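Local coordinates for phage-like element PBSX protein XepA (Bacillus subtilis, PDB 6IA5), which is of unknown molecular function, assembles as a pentamer, and belongs to the lytic cassette of a Bacillus subtilis prophage, at the interface of chains A and B. Coordinates in Å, arbitrary orientation; residue numbers count along the deposited sequence, not the author numbering. Chains: chain A/B, Phage-like element PBSX protein XepA.

The interface of chains A and B. Residues chain A 19, 28-29, 31; chain B 9, 18-20, 31-32.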
ATOM      1  N   VAL A  19       6.210  -5.133  39.447  1.00 31.66           N
ATOM      2  CA  VAL A  19       6.348  -6.158  38.425  1.00 29.92           C
ATOM      3  C   VAL A  19       5.171  -7.122  38.543  1.00 31.75           C
ATOM      4  O   VAL A  19       4.455  -7.127  39.544  1.00 26.83           O
ATOM      5  CB  VAL A  19       7.688  -6.914  38.505  1.00 28.41           C
ATOM      6  CG1 VAL A  19       8.874  -5.978  38.327  1.00 26.54           C
ATOM      7  CG2 VAL A  19       7.820  -7.746  39.794  1.00 30.15           C
ATOM      8  N   ASP A  28       9.576 -15.627  36.408  1.00 30.31           N
ATOM      9  CA  ASP A  28      10.142 -14.516  35.666  1.00 29.73           C
ATOM     10  C   ASP A  28       9.321 -13.285  36.017  1.00 29.03           C
ATOM     11  O   ASP A  28       8.214 -13.424  36.535  1.00 30.04           O
ATOM     12  CB  ASP A  28      10.244 -14.828  34.160  1.00 28.70           C
ATOM     13  CG  ASP A  28      11.330 -14.043  33.433  1.00 30.86           C
ATOM     14  OD1 ASP A  28      11.886 -13.101  34.027  1.00 33.64           O
ATOM     15  OD2 ASP A  28      11.618 -14.375  32.274  1.00 31.69           O
ATOM     16  N   PHE A  29       9.854 -12.086  35.725  1.00 27.51           N
ATOM     17  CA  PHE A  29       9.170 -10.861  36.136  1.00 29.44           C
ATOM     18  C   PHE A  29       9.156  -9.864  34.974  1.00 25.47           C
ATOM     19  O   PHE A  29      10.071  -9.838  34.166  1.00 26.27           O
ATOM     20  CB  PHE A  29       9.880 -10.241  37.354  1.00 28.64           C
ATOM     21  CG  PHE A  29      11.365 -10.062  37.130  1.00 32.67           C
ATOM     22  CD1 PHE A  29      11.872  -8.934  36.500  1.00 30.08           C
ATOM     23  CD2 PHE A  29      12.247 -11.080  37.480  1.00 29.24           C
ATOM     24  CE1 PHE A  29      13.233  -8.827  36.238  1.00 31.20           C
ATOM     25  CE2 PHE A  29      13.614 -10.947  37.260  1.00 29.65           C
ATOM     26  CZ  PHE A  29      14.112  -9.832  36.618  1.00 31.30           C
ATOM     27  N   THR A  31       7.856  -5.547  34.172  1.00 25.77           N
ATOM     28  CA  THR A  31       7.298  -4.295  34.665  1.00 27.28           C
ATOM     29  C   THR A  31       6.170  -3.823  33.737  1.00 28.81           C
ATOM     30  O   THR A  31       6.417  -3.513  32.567  1.00 27.35           O
ATOM     31  CB  THR A  31       8.401  -3.222  34.743  1.00 29.10           C
ATOM     32  OG1 THR A  31       9.416  -3.694  35.638  1.00 31.52           O
ATOM     33  CG2 THR A  31       7.893  -1.856  35.165  1.00 24.61           C
TER
ATOM     34  N   PRO B   9      17.817 -10.367  40.080  1.00 46.92           N
ATOM     35  CA  PRO B   9      19.274 -10.492  40.115  1.00 42.67           C
ATOM     36  C   PRO B   9      19.872  -9.318  40.884  1.00 47.38           C
ATOM     37  O   PRO B   9      19.205  -8.298  41.080  1.00 44.67           O
ATOM     38  CB  PRO B   9      19.682 -10.438  38.637  1.00 42.26           C
ATOM     39  CG  PRO B   9      18.560  -9.679  37.985  1.00 40.05           C
ATOM     40  CD  PRO B   9      17.306 -10.098  38.729  1.00 39.27           C
ATOM     41  N   ALA B  18      14.907  -5.069  38.797  1.00 35.16           N
ATOM     42  CA  ALA B  18      14.044  -5.871  37.932  1.00 35.87           C
ATOM     43  C   ALA B  18      14.590  -5.816  36.500  1.00 34.29           C
ATOM     44  O   ALA B  18      13.928  -5.293  35.602  1.00 31.42           O
ATOM     45  CB  ALA B  18      12.609  -5.378  38.021  1.00 31.55           C
ATOM     46  N   VAL B  19      15.801  -6.366  36.309  1.00 32.33           N
ATOM     47  CA  VAL B  19      16.557  -6.268  35.072  1.00 30.98           C
ATOM     48  C   VAL B  19      17.039  -7.655  34.666  1.00 32.32           C
ATOM     49  O   VAL B  19      17.018  -8.592  35.472  1.00 32.97           O
ATOM     50  CB  VAL B  19      17.749  -5.290  35.182  1.00 30.16           C
ATOM     51  CG1 VAL B  19      17.295  -3.881  35.527  1.00 27.56           C
ATOM     52  CG2 VAL B  19      18.829  -5.791  36.152  1.00 29.10           C
ATOM     53  N   LYS B  20      17.490  -7.751  33.403  1.00 32.11           N
ATOM     54  CA  LYS B  20      18.197  -8.909  32.878  1.00 33.99           C
ATOM     55  C   LYS B  20      19.553  -8.452  32.359  1.00 32.55           C
ATOM     56  O   LYS B  20      19.679  -7.324  31.886  1.00 32.65           O
ATOM     57  CB  LYS B  20      17.410  -9.572  31.741  1.00 29.14           C
ATOM     58  CG  LYS B  20      16.048 -10.106  32.174  1.00 32.42           C
ATOM     59  CD  LYS B  20      16.178 -11.366  33.059  1.00 28.34           C
ATOM     60  CE  LYS B  20      14.836 -11.802  33.598  1.00 29.27           C
ATOM     61  NZ  LYS B  20      14.837 -13.230  33.973  1.00 34.27           N
ATOM     62  N   THR B  31      15.651  -3.498  31.606  1.00 28.17           N
ATOM     63  CA  THR B  31      14.419  -3.762  32.345  1.00 28.39           C
ATOM     64  C   THR B  31      13.363  -4.349  31.392  1.00 30.46           C
ATOM     65  O   THR B  31      12.927  -3.686  30.440  1.00 28.34           O
ATOM     66  CB  THR B  31      13.866  -2.453  32.933  1.00 25.41           C
ATOM     67  OG1 THR B  31      14.848  -1.908  33.802  1.00 30.09           O
ATOM     68  CG2 THR B  31      12.542  -2.607  33.652  1.00 24.40           C
ATOM     69  N   PRO B  32      12.910  -5.609  31.610  1.00 31.95           N
ATOM     70  CA  PRO B  32      11.797  -6.163  30.829  1.00 28.90           C
ATOM     71  C   PRO B  32      10.502  -5.442  31.161  1.00 28.29           C
ATOM     72  O   PRO B  32      10.179  -5.286  32.338  1.00 27.24           O
ATOM     73  CB  PRO B  32      11.673  -7.617  31.319  1.00 28.97           C
ATOM     74  CG  PRO B  32      13.040  -7.896  31.917  1.00 32.40           C
ATOM     75  CD  PRO B  32      13.473  -6.584  32.562  1.00 28.48           C
TER
HETATM   76  O   HOH W   1      11.164  -5.524  34.922  1.00 25.31           O
HETATM   77  O   HOH W   2      14.230 -15.147  31.664  1.00 37.87           O
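Two neighbouring subunits of the XepA pentamer meet here in a strand-to-strand contact near their N-terminal ends: strand 28-35 of chain A lies against the same strand of chain B and against the B-chain loop that runs into strand 20-22. The two copies contribute largely different residues, although Thr31 and Val19 appear on both sides, and the interface is not an exact two-fold.

Between the backbones, the amide N of A:Thr31 donates to the carbonyl O of B:Pro32 at 3.0 Å. The bond is almost straight (175° at H), although the donor stands above the carbonyl plane. Water 1 reinforces this join. It lies 2.6 Å from the hydroxyl OG1 of A:Thr31 and also bridges to the carbonyl oxygens of B:Pro32 and B:Ala18. OG1 lies anti to its own carbonyl carbon, with the methyl CG2 of B:Thr31 crossing obliquely nearby.

A salt bridge marks the other end. The side-chain amine NZ of B:Lys20 donates to the carboxylate OD1 of A:Asp28 at 3.0 Å, arriving from above the carboxylate plane, 45° out of it. The lysine chain bends at chi2 on its way there. OD1 also accepts from the backbone N of A:Phe29 at 2.8 Å, so two donors grip it, which should restrain the turn of the carboxylate, while water 2 links OD2 to the same NZ. The paired charges would be expected to favour an ionised aspartate.

Apolar contact centres on A:Phe29, whose CG takes the crowded position between backbone N and carbonyl carbon (chi1 52°). Its ring tip points into chain B: CE1 reaches CA of B:Ala18 at 3.5 Å, and CZ meets CE of B:Lys20 at 3.7 Å, tip to tip. CD of B:Pro9 also approaches CZ. The carbonyl O of B:Val19 lies at the ring edge, in plane, and OD1 of A:Asp28 sits over one face near the rim. Farther along, CG1 of A:Val19 touches the methyl CB of B:Ala18 at 3.8 Å.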